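Local coordinates for protein putative carbohydrate-active enzyme (Uncultured organism, PDB 5WH8) that probably hydrolyses O-glycosidic bonds in cellulose, its family 5 glycoside hydrolase domain being one module of a longer multi-modular cellulase, at residues F210-R220 / Y250-M261. Residues are numbered along the deposited sequence; the frame is centred on the assembly and turned at random. Where two conformers were deposited one is given.
With EDO (1,2-ethanediol), chain N.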
loop_
_atom_site.group_PDB
_atom_site.type_symbol
_atom_site.label_atom_id
_atom_site.label_comp_id
_atom_site.label_asym_id
_atom_site.label_seq_id
_atom_site.Cartn_x
_atom_site.Cartn_y
_atom_site.Cartn_z
ATOM N N PHE A 210 -11.152 0.897 -2.570
ATOM C CA PHE A 210 -12.309 1.356 -3.346
ATOM C C PHE A 210 -11.925 1.671 -4.768
ATOM O O PHE A 210 -10.777 1.989 -5.045
ATOM C CB PHE A 210 -12.980 2.591 -2.700
ATOM C CG PHE A 210 -12.216 3.893 -2.875
ATOM C CD1 PHE A 210 -12.412 4.668 -4.012
ATOM C CD2 PHE A 210 -11.345 4.376 -1.906
ATOM C CE1 PHE A 210 -11.720 5.843 -4.217
ATOM C CE2 PHE A 210 -10.653 5.567 -2.120
ATOM C CZ PHE A 210 -10.861 6.299 -3.273
ATOM N N TYR A 211 -12.920 1.592 -5.649
ATOM C CA TYR A 211 -12.790 1.965 -7.047
ATOM C C TYR A 211 -13.970 2.903 -7.359
ATOM O O TYR A 211 -15.130 2.548 -7.152
ATOM C CB TYR A 211 -12.742 0.708 -7.949
ATOM C CG TYR A 211 -11.346 0.139 -8.016
ATOM C CD1 TYR A 211 -10.828 -0.603 -6.970
ATOM C CD2 TYR A 211 -10.524 0.432 -9.099
ATOM C CE1 TYR A 211 -9.513 -1.074 -7.000
ATOM C CE2 TYR A 211 -9.223 -0.024 -9.148
ATOM C CZ TYR A 211 -8.724 -0.774 -8.105
ATOM O OH TYR A 211 -7.409 -1.185 -8.170
ATOM N N SER A 212 -13.664 4.115 -7.812
ATOM C CA SER A 212 -14.666 5.185 -7.831
ATOM C C SER A 212 -15.789 4.958 -8.854
ATOM O O SER A 212 -16.836 5.607 -8.771
ATOM C CB SER A 212 -13.993 6.540 -8.059
ATOM O OG SER A 212 -13.492 6.687 -9.345
ATOM N N GLY A 213 -15.595 4.034 -9.778
ATOM C CA GLY A 213 -16.659 3.639 -10.689
ATOM C C GLY A 213 -17.584 2.554 -10.167
ATOM O O GLY A 213 -18.584 2.205 -10.827
ATOM N N THR A 214 -17.293 2.054 -8.959
ATOM C CA THR A 214 -17.970 0.899 -8.402
ATOM C C THR A 214 -18.499 1.172 -6.987
ATOM O O THR A 214 -19.628 0.807 -6.666
ATOM C CB THR A 214 -17.014 -0.306 -8.373
ATOM O OG1 THR A 214 -16.532 -0.548 -9.716
ATOM C CG2 THR A 214 -17.692 -1.555 -7.861
ATOM N N HIS A 215 -17.669 1.785 -6.149
ATOM C CA HIS A 215 -17.984 1.919 -4.717
ATOM C C HIS A 215 -18.293 3.364 -4.375
ATOM O O HIS A 215 -17.582 4.269 -4.769
ATOM C CB HIS A 215 -16.824 1.410 -3.860
ATOM C CG HIS A 215 -16.344 0.061 -4.273
ATOM N ND1 HIS A 215 -15.133 -0.147 -4.894
ATOM C CD2 HIS A 215 -16.939 -1.149 -4.194
ATOM C CE1 HIS A 215 -15.000 -1.429 -5.176
ATOM N NE2 HIS A 215 -16.079 -2.062 -4.752
ATOM N N THR A 216 -19.372 3.574 -3.637
ATOM C CA THR A 216 -19.801 4.920 -3.306
ATOM C C THR A 216 -20.207 4.984 -1.814
ATOM O O THR A 216 -19.472 4.487 -0.965
ATOM C CB THR A 216 -20.913 5.379 -4.277
ATOM O OG1 THR A 216 -21.348 6.697 -3.935
ATOM C CG2 THR A 216 -22.074 4.431 -4.278
ATOM N N GLN A 217 -21.352 5.595 -1.510
ATOM C CA GLN A 217 -21.731 5.857 -0.116
ATOM C C GLN A 217 -21.710 4.633 0.787
ATOM O O GLN A 217 -21.248 4.711 1.927
ATOM C CB GLN A 217 -23.131 6.464 -0.030
ATOM C CG GLN A 217 -23.526 6.805 1.431
ATOM C CD GLN A 217 -24.963 7.253 1.570
ATOM O OE1 GLN A 217 -25.495 7.951 0.706
ATOM N NE2 GLN A 217 -25.616 6.826 2.664
ATOM N N TYR A 218 -22.262 3.525 0.311
ATOM C CA TYR A 218 -22.357 2.303 1.133
ATOM C C TYR A 218 -21.002 1.928 1.739
ATOM O O TYR A 218 -20.901 1.584 2.931
ATOM C CB TYR A 218 -22.900 1.127 0.306
ATOM C CG TYR A 218 -23.033 -0.245 0.995
ATOM C CD1 TYR A 218 -23.271 -0.381 2.368
ATOM C CD2 TYR A 218 -22.934 -1.416 0.248
ATOM C CE1 TYR A 218 -23.414 -1.652 2.956
ATOM C CE2 TYR A 218 -23.062 -2.669 0.826
ATOM C CZ TYR A 218 -23.302 -2.786 2.172
ATOM O OH TYR A 218 -23.426 -4.054 2.708
ATOM N N LEU A 219 -19.946 1.986 0.928
ATOM C CA LEU A 219 -18.629 1.634 1.433
ATOM C C LEU A 219 -18.067 2.688 2.388
ATOM O O LEU A 219 -17.405 2.331 3.358
ATOM C CB LEU A 219 -17.653 1.383 0.262
ATOM C CG LEU A 219 -16.305 0.771 0.675
ATOM C CD1 LEU A 219 -16.455 -0.525 1.493
ATOM C CD2 LEU A 219 -15.458 0.538 -0.594
ATOM N N ARG A 220 -18.310 3.976 2.120
ATOM C CA ARG A 220 -17.919 5.030 3.067
ATOM C C ARG A 220 -18.625 4.838 4.409
ATOM O O ARG A 220 -18.026 5.031 5.467
ATOM C CB ARG A 220 -18.207 6.432 2.498
ATOM C CG ARG A 220 -17.241 6.817 1.358
ATOM C CD ARG A 220 -17.381 8.256 0.911
ATOM N NE ARG A 220 -18.626 8.515 0.187
ATOM C CZ ARG A 220 -18.776 8.414 -1.137
ATOM N NH1 ARG A 220 -17.770 8.004 -1.910
ATOM N NH2 ARG A 220 -19.943 8.694 -1.706
ATOM N N TYR A 250 -14.004 8.018 -13.453
ATOM C CA TYR A 250 -15.057 8.591 -12.617
ATOM C C TYR A 250 -14.470 9.579 -11.611
ATOM O O TYR A 250 -14.399 9.324 -10.420
ATOM C CB TYR A 250 -15.800 7.463 -11.906
ATOM C CG TYR A 250 -16.518 6.508 -12.835
ATOM C CD1 TYR A 250 -15.838 5.506 -13.518
ATOM C CD2 TYR A 250 -17.887 6.598 -13.020
ATOM C CE1 TYR A 250 -16.507 4.630 -14.358
ATOM C CE2 TYR A 250 -18.553 5.724 -13.866
ATOM C CZ TYR A 250 -17.858 4.753 -14.535
ATOM O OH TYR A 250 -18.535 3.864 -15.370
ATOM N N PHE A 251 -14.067 10.730 -12.109
ATOM C CA PHE A 251 -13.339 11.692 -11.293
ATOM C C PHE A 251 -14.227 12.448 -10.298
ATOM O O PHE A 251 -13.736 12.865 -9.239
ATOM C CB PHE A 251 -12.619 12.695 -12.204
ATOM C CG PHE A 251 -11.521 12.094 -13.046
ATOM C CD1 PHE A 251 -10.725 11.062 -12.583
ATOM C CD2 PHE A 251 -11.277 12.595 -14.312
ATOM C CE1 PHE A 251 -9.710 10.534 -13.368
ATOM C CE2 PHE A 251 -10.259 12.066 -15.112
ATOM C CZ PHE A 251 -9.480 11.028 -14.640
ATOM N N ASP A 252 -15.504 12.656 -10.625
ATOM C CA ASP A 252 -16.395 13.338 -9.670
ATOM C C ASP A 252 -16.568 12.484 -8.402
ATOM O O ASP A 252 -16.469 12.994 -7.272
ATOM C CB ASP A 252 -17.758 13.640 -10.304
ATOM C CG ASP A 252 -17.685 14.718 -11.380
ATOM O OD1 ASP A 252 -16.956 15.713 -11.196
ATOM O OD2 ASP A 252 -18.375 14.569 -12.409
ATOM N N GLU A 253 -16.791 11.181 -8.572
ATOM C CA GLU A 253 -16.942 10.294 -7.421
ATOM C C GLU A 253 -15.587 10.158 -6.707
ATOM O O GLU A 253 -15.526 10.109 -5.467
ATOM C CB GLU A 253 -17.504 8.916 -7.825
ATOM C CG GLU A 253 -17.732 7.945 -6.644
ATOM C CD GLU A 253 -18.839 8.395 -5.692
ATOM O OE1 GLU A 253 -19.781 9.102 -6.141
ATOM O OE2 GLU A 253 -18.774 8.023 -4.499
ATOM N N CYS A 254 -14.488 10.123 -7.458
ATOM C CA CYS A 254 -13.182 10.071 -6.801
ATOM C C CYS A 254 -12.939 11.349 -5.988
ATOM O O CYS A 254 -12.351 11.286 -4.918
ATOM C CB CYS A 254 -12.054 9.843 -7.808
ATOM S SG CYS A 254 -10.542 9.196 -7.040
ATOM N N ASN A 255 -13.395 12.498 -6.486
ATOM C CA ASN A 255 -13.257 13.742 -5.701
ATOM C C ASN A 255 -14.008 13.638 -4.367
ATOM O O ASN A 255 -13.512 14.072 -3.329
ATOM C CB ASN A 255 -13.753 14.949 -6.502
ATOM C CG ASN A 255 -12.749 15.427 -7.553
ATOM O OD1 ASN A 255 -11.563 15.119 -7.492
ATOM N ND2 ASN A 255 -13.228 16.231 -8.505
ATOM N N THR A 256 -15.194 13.045 -4.390
ATOM C CA THR A 256 -15.947 12.798 -3.159
ATOM C C THR A 256 -15.157 11.931 -2.186
ATOM O O THR A 256 -15.037 12.279 -1.009
ATOM C CB THR A 256 -17.310 12.144 -3.464
ATOM O OG1 THR A 256 -18.078 13.036 -4.285
ATOM C CG2 THR A 256 -18.096 11.824 -2.203
ATOM N N TRP A 257 -14.597 10.827 -2.682
ATOM C CA TRP A 257 -13.739 9.983 -1.878
ATOM C C TRP A 257 -12.521 10.746 -1.351
ATOM O O TRP A 257 -12.125 10.532 -0.207
ATOM C CB TRP A 257 -13.267 8.776 -2.680
ATOM C CG TRP A 257 -14.208 7.600 -2.693
ATOM C CD1 TRP A 257 -15.036 7.209 -3.716
ATOM C CD2 TRP A 257 -14.370 6.613 -1.660
ATOM N NE1 TRP A 257 -15.691 6.057 -3.381
ATOM C CE2 TRP A 257 -15.315 5.672 -2.125
ATOM C CE3 TRP A 257 -13.809 6.429 -0.398
ATOM C CZ2 TRP A 257 -15.714 4.575 -1.361
ATOM C CZ3 TRP A 257 -14.209 5.344 0.356
ATOM C CH2 TRP A 257 -15.145 4.426 -0.129
ATOM N N MET A 258 -11.891 11.589 -2.182
ATOM C CA MET A 258 -10.712 12.348 -1.741
ATOM C C MET A 258 -11.053 13.312 -0.624
ATOM O O MET A 258 -10.322 13.390 0.344
ATOM C CB MET A 258 -10.092 13.110 -2.905
ATOM C CG MET A 258 -9.439 12.221 -3.913
ATOM S SD MET A 258 -7.720 11.919 -3.483
ATOM C CE MET A 258 -7.272 10.704 -4.760
ATOM N N ASP A 259 -12.190 14.005 -0.737
ATOM C CA ASP A 259 -12.611 14.931 0.318
ATOM C C ASP A 259 -12.859 14.169 1.608
ATOM O O ASP A 259 -12.501 14.628 2.715
ATOM C CB ASP A 259 -13.877 15.687 -0.087
ATOM C CG ASP A 259 -13.608 16.788 -1.076
ATOM O OD1 ASP A 259 -12.462 17.274 -1.143
ATOM O OD2 ASP A 259 -14.556 17.175 -1.787
ATOM N N TRP A 260 -13.466 12.998 1.460
ATOM C CA TRP A 260 -13.823 12.150 2.601
ATOM C C TRP A 260 -12.557 11.655 3.311
ATOM O O TRP A 260 -12.463 11.697 4.554
ATOM C CB TRP A 260 -14.709 10.975 2.115
ATOM C CG TRP A 260 -15.134 9.978 3.194
ATOM C CD1 TRP A 260 -16.266 10.027 3.955
ATOM C CD2 TRP A 260 -14.441 8.790 3.575
ATOM N NE1 TRP A 260 -16.316 8.931 4.798
ATOM C CE2 TRP A 260 -15.206 8.155 4.578
ATOM C CE3 TRP A 260 -13.250 8.186 3.155
ATOM C CZ2 TRP A 260 -14.794 6.966 5.198
ATOM C CZ3 TRP A 260 -12.839 7.016 3.773
ATOM C CH2 TRP A 260 -13.621 6.408 4.776
ATOM N N MET A 261 -11.569 11.205 2.540
ATOM C CA MET A 261 -10.305 10.756 3.129
ATOM C C MET A 261 -9.543 11.914 3.779
ATOM O O MET A 261 -8.975 11.751 4.852
ATOM C CB MET A 261 -9.402 10.092 2.080
ATOM C CG MET A 261 -9.890 8.715 1.601
ATOM S SD MET A 261 -8.716 7.855 0.514
ATOM C CE MET A 261 -8.847 8.789 -1.015
HETATM C C1 EDO N . -20.892 -0.200 -2.504
HETATM O O1 EDO N . -20.481 1.168 -2.278
HETATM C C2 EDO N . -19.857 -1.246 -2.093
HETATM O O2 EDO N . -20.095 -1.770 -0.781
HETATM O O HOH W 1 -21.694 9.530 -4.348
#
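F210 and W257 lie face against face in an offset stack, the phenyl ring and the five-membered ring of the indole nearly parallel (4°) with centroids 3.7 Å apart. CG of F210 stands between its backbone N and carbonyl carbon (chi1 75°), which lays the phenyl along the indole; CB makes a CH-pi contact with the six-membered ring. At the phenyl edge M261 SD makes a Met-aromatic contact, 5.3 Å from the F210 ring centroid, and its CE packs beside CE2. R220 covers the opposite face of the indole: CG lies over the six-membered ring, 3.6 Å from its centroid, and the guanidinium follows over the five-membered ring as a cation-pi partner, its plane steeply inclined to the indole. CD of R220 meanwhile rests on the face of W260, so the arginine fits as a knob into the hole made by E253, T256, W257 and W260. W257 NE1 gives a straight hydrogen bond (166°) to H215 O at 2.9 Å; the oxygen lies in the indole plane, while NE1 approaches from above the carbonyl plane. Farther out, R220 and E253 form a salt bridge, NH1 (2.8 Å) and NH2 (3.1 Å, more bent) both meeting OE2 end-on, with carboxylate and guanidinium nearly coplanar; T256 CG2 lies over one guanidinium face. The bend of E253 at chi2 turns its carboxylate to this site, where a water donates to E253 OE1 and T216 OG1. At the start of helix 251-263, S212 OG donates to Y250 O (3.0 Å), which also accepts from C254 N, while G213 CA lies over the Y250 ring. The contact joins barrel strand 204-211, its following loop and helix 217-228 to helix 251-263, neighbouring outer helices of the (beta/alpha)8 TIM barrel. V235 and F238 of strand 233-239 meet F210, M261 and C254; Y302 of helix 298-307 touches C254 and M258.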